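Local structure of UDP-N-acetylglucosamine 2-epimerase (Methanocaldococcus jannaschii, 4NES) at residues E186-F191 against Y271-M276; A174-L179 against A295-V300; D199-L204 against L275-N280; W30-T35 against N52-K57. The protein probably catalyses the reversible epimerization at C-2 of UDP-N-acetylglucosamine to give UDP-N-acetylmannosamine, and binds UDP-N-acetylglucosamine and UDP. One frame throughout, in Å; residues are numbered along the deposited sequence.

Contact 1: E186-F191 against Y271-M276; sequences ENVRAF and YLEFLM. With UDP (uridine-5'-diphosphate), chain C.
The wall of the UDP site in the C-terminal half of the chain is backed by Val188 and Phe191 of helix 186-191, which pack on the flank of helix 271-276 remote from the nucleotide; the two short axes pass 9.4 Å apart at -53°. The methyls of Val188 spread over one turn of the opposing helix: CG1 lies 3.7 Å from Met276 CG, and CG2 lies 3.9 Å from Leu272 CB. Glu273 lays its aliphatic part on Phe191, with CG over the ring face, 3.8 Å from the ring centroid in a CH-pi contact. A bend at chi2 (80°) turns CD aside, and the carboxylate plane stands 87° to the ring. In this GT-B fold, helix 271-280 is a crossover helix of the C-terminal Rossmann-like sheet, leading from edge strand 263-266 to strand 283-286. Selenomethionine Met276 sets its CE over one face of the Arg189 guanidinium, 4.1 Å from CZ. Away from helix 186-191, the Phe274 ring underlies the uracil, with UDP C5 3.4 Å above the ring plane and over its centre. An alanine in place of Phe274 would probably leave this face of the base without its aromatic cover and freer to shift. Tyr271 CE1 approaches the ribose, 3.3 Å from UDP O2', while its hydroxyl is hydrogen-bonded to Glu294.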
# COMPACT_ATOMS: atom_id res chain seq x y z
N GLU A 186 8.40 43.70 6.80
CA GLU A 186 7.44 44.78 6.58
C GLU A 186 6.36 44.44 5.55
O GLU A 186 5.21 44.78 5.75
CB GLU A 186 8.15 46.08 6.20
CG GLU A 186 7.22 47.31 6.21
CD GLU A 186 7.90 48.57 5.72
OE1 GLU A 186 8.99 48.89 6.24
OE2 GLU A 186 7.35 49.24 4.82
N ASN A 187 6.73 43.75 4.48
CA ASN A 187 5.75 43.32 3.49
C ASN A 187 4.71 42.36 4.10
O ASN A 187 3.52 42.46 3.79
CB ASN A 187 6.42 42.67 2.27
CG ASN A 187 7.08 43.69 1.34
OD1 ASN A 187 7.06 44.88 1.60
ND2 ASN A 187 7.65 43.20 0.24
N VAL A 188 5.15 41.45 4.95
CA VAL A 188 4.21 40.53 5.61
C VAL A 188 3.26 41.29 6.53
O VAL A 188 2.05 41.05 6.52
CB VAL A 188 4.96 39.42 6.39
CG1 VAL A 188 3.97 38.52 7.10
CG2 VAL A 188 5.80 38.60 5.43
N ARG A 189 3.80 42.22 7.30
CA ARG A 189 2.98 43.05 8.18
C ARG A 189 1.96 43.86 7.39
O ARG A 189 0.81 44.00 7.80
CB ARG A 189 3.88 43.99 8.98
CG ARG A 189 3.15 44.93 9.92
CD ARG A 189 3.22 44.45 11.36
NE ARG A 189 1.92 44.05 11.87
CZ ARG A 189 1.71 43.53 13.08
NH1 ARG A 189 2.74 43.33 13.90
NH2 ARG A 189 0.49 43.19 13.46
N ALA A 190 2.38 44.37 6.24
CA ALA A 190 1.50 45.15 5.38
C ALA A 190 0.35 44.30 4.83
O ALA A 190 -0.80 44.75 4.78
CB ALA A 190 2.29 45.82 4.25
N PHE A 191 0.65 43.07 4.42
CA PHE A 191 -0.39 42.15 3.99
C PHE A 191 -1.39 41.94 5.12
O PHE A 191 -2.61 42.06 4.92
CB PHE A 191 0.19 40.79 3.61
CG PHE A 191 -0.80 39.66 3.73
CD1 PHE A 191 -1.68 39.39 2.70
CD2 PHE A 191 -0.88 38.89 4.89
CE1 PHE A 191 -2.61 38.36 2.81
CE2 PHE A 191 -1.81 37.88 5.02
CZ PHE A 191 -2.67 37.61 3.97
N TYR A 271 3.29 31.07 3.56
CA TYR A 271 3.44 30.60 4.93
C TYR A 271 3.65 31.73 5.93
O TYR A 271 3.08 31.72 7.02
CB TYR A 271 4.60 29.61 5.01
CG TYR A 271 4.66 28.82 6.29
CD1 TYR A 271 3.53 28.19 6.78
CD2 TYR A 271 5.86 28.70 7.00
CE1 TYR A 271 3.59 27.45 7.95
CE2 TYR A 271 5.92 27.96 8.17
CZ TYR A 271 4.77 27.34 8.64
OH TYR A 271 4.81 26.60 9.80
N LEU A 272 4.45 32.72 5.57
CA LEU A 272 4.72 33.83 6.48
C LEU A 272 3.44 34.60 6.79
O LEU A 272 3.14 34.93 7.94
CB LEU A 272 5.78 34.77 5.90
CG LEU A 272 7.12 34.12 5.60
CD1 LEU A 272 8.05 35.15 4.96
CD2 LEU A 272 7.75 33.54 6.86
N GLU A 273 2.69 34.87 5.73
CA GLU A 273 1.41 35.55 5.85
C GLU A 273 0.43 34.72 6.69
O GLU A 273 -0.26 35.26 7.57
CB GLU A 273 0.84 35.81 4.45
CG GLU A 273 1.61 36.89 3.67
CD GLU A 273 2.88 36.38 3.02
OE1 GLU A 273 3.09 35.15 2.93
OE2 GLU A 273 3.70 37.23 2.60
N PHE A 274 0.38 33.42 6.44
CA PHE A 274 -0.57 32.58 7.16
C PHE A 274 -0.22 32.45 8.64
O PHE A 274 -1.11 32.44 9.49
CB PHE A 274 -0.74 31.21 6.50
CG PHE A 274 -2.00 30.53 6.92
CD1 PHE A 274 -3.22 30.99 6.46
CD2 PHE A 274 -1.97 29.46 7.80
CE1 PHE A 274 -4.41 30.39 6.86
CE2 PHE A 274 -3.16 28.85 8.19
CZ PHE A 274 -4.37 29.32 7.72
N LEU A 275 1.07 32.34 8.95
CA LEU A 275 1.49 32.29 10.35
C LEU A 275 1.03 33.53 11.10
O LEU A 275 0.59 33.45 12.25
CB LEU A 275 3.01 32.19 10.46
CG LEU A 275 3.61 30.82 10.16
CD1 LEU A 275 5.12 30.97 10.13
CD2 LEU A 275 3.20 29.80 11.22
N MSE A 276 1.10 34.69 10.45
CA MSE A 276 0.60 35.91 11.07
C MSE A 276 -0.91 35.86 11.30
O MSE A 276 -1.40 36.28 12.35
CB MSE A 276 0.98 37.12 10.22
CG MSE A 276 2.45 37.49 10.30
SE MSE A 276 3.00 37.94 12.12
CE MSE A 276 1.84 39.47 12.41
N1 UDP C . -1.05 27.30 4.99
C2 UDP C . -0.52 28.35 4.33
N3 UDP C . -1.33 29.25 3.72
C4 UDP C . -2.67 29.13 3.74
C5 UDP C . -3.26 28.05 4.40
C6 UDP C . -2.41 27.13 5.02
O2 UDP C . 0.71 28.50 4.29
O4 UDP C . -3.46 30.08 3.09
C1' UDP C . -0.22 26.26 5.63
C2' UDP C . -0.38 26.04 7.04
O2' UDP C . 0.32 27.02 7.77
C3' UDP C . 0.11 24.66 7.22
C4' UDP C . -0.16 24.02 5.94
O4' UDP C . -0.62 25.02 5.06
O3' UDP C . 1.48 24.58 7.49
C5' UDP C . -1.22 22.98 6.01
O5' UDP C . -1.54 22.47 4.73
PA UDP C . -3.00 21.97 4.36
O1A UDP C . -3.27 22.35 2.92
O2A UDP C . -4.00 22.58 5.32
O3A UDP C . -3.01 20.39 4.42
PB UDP C . -3.01 19.33 5.58
O1B UDP C . -2.10 19.79 6.70
O2B UDP C . -4.43 19.13 6.04
O3B UDP C . -2.50 18.10 4.88
O HOH W 1 3.48 39.60 2.21

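Contact 2: A174-L179 against A295-V300; sequences ATLQNL and ACILKV
Leu298, Thr175 and Ile297 carry most of this small apolar contact, which buries 180 Å² between helix 174-179 and the last turn of the helix within 295-300. Leu298 contributes a single branch: its CD2 lies 3.6 Å from Leu179 CD1 and also meets the methyl of Thr175, with 3.9 Å between Leu298 CD2 and Thr175 CG2. Thr175 divides its two branches between different tasks. CG2, anti to the backbone N, is directed at the opposing helix and stands 4.1 Å from Ile297 CG2. OG1, beside the backbone N at a chi1 of -50°, is hydrogen-bonded to Ile171 O one turn earlier and probably also to the Tyr271 hydroxyl, so the polar branch is satisfied without any partner in 295-300. Ile297 presents CG2 rather than its longer branch, and Leu176 CD2 comes only loosely up to it. The carbons thus meet methyl to methyl. Within its own helix Asn178 folds its amide back so that ND2 donates to Ala174 O at 2.9 Å, while on the other side a Schellman motif closes the helix at Lys299, with Val300 N bonded to Ala295 O. Helix 170-183 follows strand 164-166, the last of the N-terminal sheet, and also touches helix 10-23 through Gln177 and helix 271-280 through Thr175 on Leu275; helix 289-298 packs against strand 283-286, where Ala295 and Val300 touch Ile284.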
# COMPACT_ATOMS: atom_id res chain seq x y z
N ALA A 174 9.52 24.48 11.71
CA ALA A 174 9.08 25.42 10.68
C ALA A 174 8.41 26.65 11.29
O ALA A 174 8.70 27.79 10.91
CB ALA A 174 8.15 24.74 9.70
N THR A 175 7.53 26.41 12.26
CA THR A 175 6.80 27.50 12.88
C THR A 175 7.80 28.35 13.67
O THR A 175 7.69 29.58 13.71
CB THR A 175 5.64 26.97 13.77
OG1 THR A 175 4.86 26.02 13.02
CG2 THR A 175 4.74 28.09 14.21
N LEU A 176 8.80 27.69 14.26
CA LEU A 176 9.85 28.35 15.03
C LEU A 176 10.96 29.00 14.19
O LEU A 176 11.60 29.95 14.66
CB LEU A 176 10.48 27.36 16.02
CG LEU A 176 9.95 27.30 17.46
CD1 LEU A 176 10.63 28.37 18.31
CD2 LEU A 176 8.43 27.44 17.52
N GLN A 177 11.20 28.51 12.97
CA GLN A 177 12.18 29.15 12.08
C GLN A 177 11.57 30.38 11.39
O GLN A 177 12.28 31.35 11.10
CB GLN A 177 12.87 28.14 11.08
CG GLN A 177 11.97 27.27 10.12
CD GLN A 177 12.72 26.17 9.27
OE1 GLN A 177 12.38 25.95 8.10
NE2 GLN A 177 13.68 25.48 9.88
N ASN A 178 10.24 30.39 11.22
CA ASN A 178 9.57 31.38 10.36
C ASN A 178 8.69 32.44 11.03
O ASN A 178 8.43 33.48 10.43
CB ASN A 178 8.79 30.68 9.24
CG ASN A 178 9.70 29.96 8.25
OD1 ASN A 178 10.33 30.59 7.40
ND2 ASN A 178 9.78 28.64 8.38
N LEU A 179 8.21 32.19 12.25
CA LEU A 179 7.36 33.18 12.91
C LEU A 179 8.11 34.48 13.13
O LEU A 179 7.59 35.55 12.83
CB LEU A 179 6.79 32.66 14.23
CG LEU A 179 5.31 32.93 14.57
CD1 LEU A 179 5.13 33.08 16.07
CD2 LEU A 179 4.75 34.14 13.83
N ALA A 295 -1.92 25.74 15.48
CA ALA A 295 -2.77 26.38 16.47
C ALA A 295 -2.28 26.00 17.87
O ALA A 295 -2.15 26.86 18.75
CB ALA A 295 -4.22 25.95 16.28
N CYS A 296 -1.94 24.73 18.05
CA CYS A 296 -1.48 24.26 19.35
C CYS A 296 -0.15 24.93 19.72
O CYS A 296 0.04 25.43 20.84
CB CYS A 296 -1.35 22.74 19.31
SG CYS A 296 -0.84 21.99 20.87
N ILE A 297 0.77 24.96 18.76
CA ILE A 297 2.09 25.53 18.96
C ILE A 297 2.02 27.02 19.29
O ILE A 297 2.73 27.51 20.18
CB ILE A 297 2.95 25.29 17.71
CG1 ILE A 297 3.23 23.78 17.55
CG2 ILE A 297 4.25 26.10 17.77
CD1 ILE A 297 3.64 23.37 16.14
N LEU A 298 1.14 27.73 18.58
CA LEU A 298 1.00 29.18 18.73
C LEU A 298 0.11 29.58 19.91
O LEU A 298 -0.07 30.78 20.16
CB LEU A 298 0.44 29.77 17.45
CG LEU A 298 1.36 29.64 16.24
CD1 LEU A 298 0.63 30.05 14.96
CD2 LEU A 298 2.62 30.47 16.44
N LYS A 299 -0.43 28.59 20.62
CA LYS A 299 -1.30 28.81 21.78
C LYS A 299 -2.58 29.56 21.40
O LYS A 299 -3.04 30.47 22.12
CB LYS A 299 -0.58 29.57 22.90
CG LYS A 299 0.75 29.00 23.28
CD LYS A 299 0.65 27.60 23.84
CE LYS A 299 2.05 27.09 24.20
NZ LYS A 299 2.06 25.67 24.61
N VAL A 300 -3.16 29.20 20.26
CA VAL A 300 -4.42 29.76 19.82
C VAL A 300 -5.42 28.63 19.83
O VAL A 300 -5.18 27.59 19.22
CB VAL A 300 -4.29 30.35 18.40
CG1 VAL A 300 -5.60 30.91 17.91
CG2 VAL A 300 -3.20 31.43 18.36

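Contact 3: D199-L204 against L275-N280; sequences DDYFLL and LMLEKN
Tyr201 and Leu203, alternate residues of one strand of the C-terminal Rossmann-like sheet, both reach helix 275-280 with their side chains; the helix packs against that sheet in the alpha/beta manner of the GT-B fold. Tyr201 takes the crowded position, with CG between the backbone N and the carbonyl carbon (chi1 63°). Its hydroxyl donates to Leu277 O at 2.7 Å, in the carbonyl plane and on a lone pair, with a C=O...donor angle of 117°. The same OH lies against Asn280 CB, 3.3 Å away. A phenylalanine here would probably keep the ring packing but leave Leu277 O without this donor. Leu203, with CG anti to the backbone N (chi1 -177°), sends both methyls to the helix: CD2 lies 3.7 Å from Glu278 CG, while CD1 and CD2 are each 4.0 Å from Leu277 CB. Asn280 turns its amide back into its own helix, ND2 donating to Met276 O at 2.9 Å; Asn280 N reaches that oxygen from the opposite face of the carbonyl plane. A water bridges the start of the strand segment and Asn280, donating to Asp199 O at 2.6 Å and Asn280 O at 2.8 Å and accepting from Tyr201 N at 3.0 Å.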
# COMPACT_ATOMS: atom_id res chain seq x y z
N ASP A 199 -9.74 43.82 14.90
CA ASP A 199 -8.62 43.03 15.38
C ASP A 199 -9.08 41.65 15.84
O ASP A 199 -8.30 40.69 15.82
CB ASP A 199 -7.90 43.76 16.52
CG ASP A 199 -7.42 45.13 16.12
OD1 ASP A 199 -6.97 45.28 14.96
OD2 ASP A 199 -7.49 46.06 16.95
N ASP A 200 -10.34 41.55 16.23
CA ASP A 200 -10.93 40.27 16.64
C ASP A 200 -11.48 39.50 15.45
O ASP A 200 -12.42 39.95 14.78
CB ASP A 200 -12.05 40.50 17.66
CG ASP A 200 -11.55 40.49 19.09
OD1 ASP A 200 -10.33 40.64 19.32
OD2 ASP A 200 -12.40 40.33 20.00
N TYR A 201 -10.92 38.33 15.17
CA TYR A 201 -11.44 37.49 14.09
C TYR A 201 -11.23 36.02 14.37
O TYR A 201 -10.39 35.65 15.19
CB TYR A 201 -10.80 37.86 12.75
CG TYR A 201 -9.30 37.62 12.70
CD1 TYR A 201 -8.41 38.61 13.08
CD2 TYR A 201 -8.78 36.40 12.28
CE1 TYR A 201 -7.04 38.41 13.04
CE2 TYR A 201 -7.41 36.19 12.24
CZ TYR A 201 -6.54 37.20 12.62
OH TYR A 201 -5.18 37.02 12.59
N PHE A 202 -12.01 35.17 13.70
CA PHE A 202 -11.75 33.74 13.69
C PHE A 202 -11.14 33.42 12.33
O PHE A 202 -11.55 33.99 11.32
CB PHE A 202 -13.03 32.92 13.85
CG PHE A 202 -13.73 33.08 15.18
CD1 PHE A 202 -13.12 33.74 16.24
CD2 PHE A 202 -15.00 32.55 15.36
CE1 PHE A 202 -13.78 33.89 17.46
CE2 PHE A 202 -15.66 32.68 16.58
CZ PHE A 202 -15.06 33.34 17.62
N LEU A 203 -10.16 32.52 12.31
CA LEU A 203 -9.54 32.09 11.07
C LEU A 203 -10.07 30.72 10.66
O LEU A 203 -10.09 29.79 11.47
CB LEU A 203 -8.02 32.02 11.26
CG LEU A 203 -7.17 31.65 10.04
CD1 LEU A 203 -7.25 32.69 8.93
CD2 LEU A 203 -5.74 31.43 10.47
N LEU A 204 -10.50 30.59 9.41
CA LEU A 204 -11.08 29.35 8.92
C LEU A 204 -10.33 28.78 7.71
O LEU A 204 -10.03 29.52 6.77
CB LEU A 204 -12.54 29.59 8.54
CG LEU A 204 -13.32 28.47 7.83
CD1 LEU A 204 -13.54 27.28 8.75
CD2 LEU A 204 -14.65 29.02 7.31
N LEU A 275 1.07 32.34 8.95
CA LEU A 275 1.49 32.29 10.35
C LEU A 275 1.03 33.53 11.10
O LEU A 275 0.59 33.45 12.25
CB LEU A 275 3.01 32.19 10.46
CG LEU A 275 3.61 30.82 10.16
CD1 LEU A 275 5.12 30.97 10.13
CD2 LEU A 275 3.20 29.80 11.22
N MSE A 276 1.10 34.69 10.45
CA MSE A 276 0.60 35.91 11.07
C MSE A 276 -0.91 35.86 11.30
O MSE A 276 -1.40 36.28 12.35
CB MSE A 276 0.98 37.12 10.22
CG MSE A 276 2.45 37.49 10.30
SE MSE A 276 3.00 37.94 12.12
CE MSE A 276 1.84 39.47 12.41
N LEU A 277 -1.65 35.34 10.33
CA LEU A 277 -3.08 35.19 10.53
C LEU A 277 -3.39 34.23 11.67
O LEU A 277 -4.28 34.48 12.48
CB LEU A 277 -3.76 34.72 9.24
CG LEU A 277 -3.80 35.76 8.11
CD1 LEU A 277 -4.29 35.08 6.85
CD2 LEU A 277 -4.72 36.93 8.48
N GLU A 278 -2.65 33.12 11.76
CA GLU A 278 -2.88 32.18 12.86
C GLU A 278 -2.55 32.80 14.21
O GLU A 278 -3.35 32.72 15.15
CB GLU A 278 -2.02 30.93 12.67
CG GLU A 278 -2.42 30.06 11.50
CD GLU A 278 -1.47 28.91 11.31
OE1 GLU A 278 -0.25 29.11 11.41
OE2 GLU A 278 -1.95 27.78 11.08
N LYS A 279 -1.37 33.42 14.30
CA LYS A 279 -0.87 33.91 15.57
C LYS A 279 -1.84 34.92 16.17
O LYS A 279 -2.01 34.98 17.39
CB LYS A 279 0.50 34.56 15.38
CG LYS A 279 1.12 35.07 16.68
CD LYS A 279 2.43 35.80 16.44
CE LYS A 279 3.03 36.27 17.76
NZ LYS A 279 2.20 37.32 18.42
N ASN A 280 -2.48 35.70 15.31
CA ASN A 280 -3.32 36.80 15.77
C ASN A 280 -4.82 36.51 15.83
O ASN A 280 -5.61 37.37 16.19
CB ASN A 280 -3.05 38.05 14.93
CG ASN A 280 -1.67 38.62 15.18
OD1 ASN A 280 -1.45 39.31 16.18
ND2 ASN A 280 -0.73 38.35 14.28
O HOH W 2 -8.25 38.19 16.55

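Contact 4: W30-T35 against N52-K57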
# COMPACT_ATOMS: atom_id res chain seq x y z
N TRP A 30 21.96 15.25 -2.36
CA TRP A 30 20.51 15.15 -2.30
C TRP A 30 19.84 16.08 -3.31
O TRP A 30 20.40 17.11 -3.69
CB TRP A 30 20.02 15.48 -0.90
CG TRP A 30 20.20 16.92 -0.55
CD1 TRP A 30 21.33 17.52 -0.06
CD2 TRP A 30 19.23 17.96 -0.68
NE1 TRP A 30 21.12 18.86 0.12
CE2 TRP A 30 19.83 19.16 -0.25
CE3 TRP A 30 17.90 17.99 -1.11
CZ2 TRP A 30 19.16 20.38 -0.24
CZ3 TRP A 30 17.22 19.20 -1.10
CH2 TRP A 30 17.86 20.38 -0.66
N HIS A 31 18.63 15.71 -3.71
CA HIS A 31 17.84 16.55 -4.59
C HIS A 31 16.37 16.28 -4.36
O HIS A 31 16.01 15.33 -3.66
CB HIS A 31 18.21 16.33 -6.07
CG HIS A 31 19.45 17.06 -6.49
ND1 HIS A 31 20.68 16.45 -6.59
CD2 HIS A 31 19.65 18.37 -6.83
CE1 HIS A 31 21.59 17.34 -6.98
NE2 HIS A 31 20.98 18.51 -7.12
N ILE A 32 15.53 17.12 -4.97
CA ILE A 32 14.09 17.03 -4.81
C ILE A 32 13.45 16.57 -6.11
O ILE A 32 13.76 17.09 -7.19
CB ILE A 32 13.48 18.40 -4.43
CG1 ILE A 32 14.08 18.91 -3.11
CG2 ILE A 32 11.96 18.32 -4.37
CD1 ILE A 32 13.71 20.35 -2.79
N ILE A 33 12.57 15.59 -5.98
CA ILE A 33 11.66 15.19 -7.04
C ILE A 33 10.28 15.73 -6.68
O ILE A 33 9.70 15.36 -5.65
CB ILE A 33 11.58 13.66 -7.18
CG1 ILE A 33 12.95 13.06 -7.50
CG2 ILE A 33 10.54 13.28 -8.24
CD1 ILE A 33 12.97 11.54 -7.38
N HIS A 34 9.76 16.62 -7.52
CA HIS A 34 8.45 17.22 -7.30
C HIS A 34 7.45 16.55 -8.24
O HIS A 34 7.65 16.54 -9.45
CB HIS A 34 8.55 18.72 -7.61
CG HIS A 34 7.47 19.57 -7.02
ND1 HIS A 34 6.18 19.11 -6.79
CD2 HIS A 34 7.47 20.86 -6.63
CE1 HIS A 34 5.46 20.08 -6.27
NE2 HIS A 34 6.22 21.17 -6.17
N THR A 35 6.38 15.96 -7.70
CA THR A 35 5.36 15.37 -8.57
C THR A 35 4.48 16.44 -9.20
O THR A 35 3.74 16.17 -10.16
CB THR A 35 4.43 14.42 -7.81
OG1 THR A 35 3.78 15.17 -6.76
CG2 THR A 35 5.21 13.26 -7.22
N ASN A 52 12.92 29.72 0.96
CA ASN A 52 14.29 29.74 0.43
C ASN A 52 14.76 28.33 0.06
O ASN A 52 15.84 27.88 0.45
CB ASN A 52 15.22 30.41 1.45
CG ASN A 52 16.57 30.77 0.87
OD1 ASN A 52 16.70 31.10 -0.31
ND2 ASN A 52 17.59 30.72 1.72
N LEU A 53 13.93 27.63 -0.71
CA LEU A 53 14.19 26.24 -1.08
C LEU A 53 14.72 26.16 -2.51
O LEU A 53 14.34 26.97 -3.36
CB LEU A 53 12.92 25.40 -0.97
CG LEU A 53 12.26 25.38 0.41
CD1 LEU A 53 11.01 24.53 0.38
CD2 LEU A 53 13.21 24.88 1.50
N PRO A 54 15.60 25.18 -2.78
CA PRO A 54 16.14 25.06 -4.13
C PRO A 54 15.11 24.51 -5.11
O PRO A 54 14.16 23.83 -4.71
CB PRO A 54 17.28 24.05 -3.96
CG PRO A 54 16.87 23.22 -2.78
CD PRO A 54 16.17 24.18 -1.86
N ASN A 55 15.32 24.79 -6.39
CA ASN A 55 14.48 24.22 -7.43
C ASN A 55 14.58 22.70 -7.42
O ASN A 55 15.67 22.15 -7.27
CB ASN A 55 14.90 24.72 -8.81
CG ASN A 55 14.95 26.22 -8.90
OD1 ASN A 55 14.09 26.92 -8.36
ND2 ASN A 55 15.96 26.74 -9.59
N PRO A 56 13.44 22.03 -7.58
CA PRO A 56 13.49 20.58 -7.77
C PRO A 56 14.34 20.21 -8.98
O PRO A 56 14.37 20.95 -9.97
CB PRO A 56 12.03 20.22 -8.05
CG PRO A 56 11.24 21.26 -7.32
CD PRO A 56 12.05 22.53 -7.49
N LYS A 57 15.05 19.09 -8.89
CA LYS A 57 15.79 18.58 -10.04
C LYS A 57 14.85 17.97 -11.07
O LYS A 57 15.10 18.04 -12.28
CB LYS A 57 16.82 17.54 -9.59
CG LYS A 57 17.74 17.07 -10.70
CD LYS A 57 18.84 16.17 -10.18
CE LYS A 57 19.68 15.65 -11.33
NZ LYS A 57 20.91 14.96 -10.85
O HOH W 3 16.94 19.99 -5.88
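Two proline rings and a lysine chain of segment 52-57 fit against the uneven side of strand 30-34, the touching part, 54-57, running at 80° to the strand. Pro56 is the main bump. Its ring fills the hollow between Ile32 and His34, CB resting 4.1 Å from Ile32 CG2 and CG 3.7 Å from His34 CB. Pro56 CG also lies in the plane of the His34 imidazole, at its edge; that ring is held from beyond by Asp44. Pro54 occupies a second hollow, between the far end of the Trp30 indole, where its CG is 3.7 Å from CH2, and the CD1 tip of Ile32. Lys57, extended, lies across His31: its CD sits over one face of the imidazole, 4.0 Å from the ring centroid in a CH-pi contact. A water held by Asn55 O bridges weakly to Ile32 N. Neither proline has an N-H to give, and the direct hydrogen bond between the two segments comes from Lys57 N, which donates to Ile32 O at 2.9 Å just before strand 58-59 joins the sheet. With Lys57 NZ 4.5 Å from His31 ND1, a charged lysine would probably disfavour protonation of that histidine.

How the contacts relate
From the N terminus, contact 4 closes first: the short excursion from strand 30-34 through helix 45-50 returns before strand 58-59, joining two neighbouring strands of the N-terminal sheet. Its loop is complete before the others open, and it touches none of them. Contact 2 then opens the widest loop, from helix 170-183 to helix 289-298, and encloses contacts 1 and 3. These begin on successive elements, helix 186-195 and strand 201-205, and end together on helix 271-280, sharing Leu275 and Met276. That helix is the hub: Leu275 packs on Thr175 and Asn178, Glu278 on Leu298, and Phe274 on Leu203, linking the helix after the N-terminal sheet to the C-terminal one.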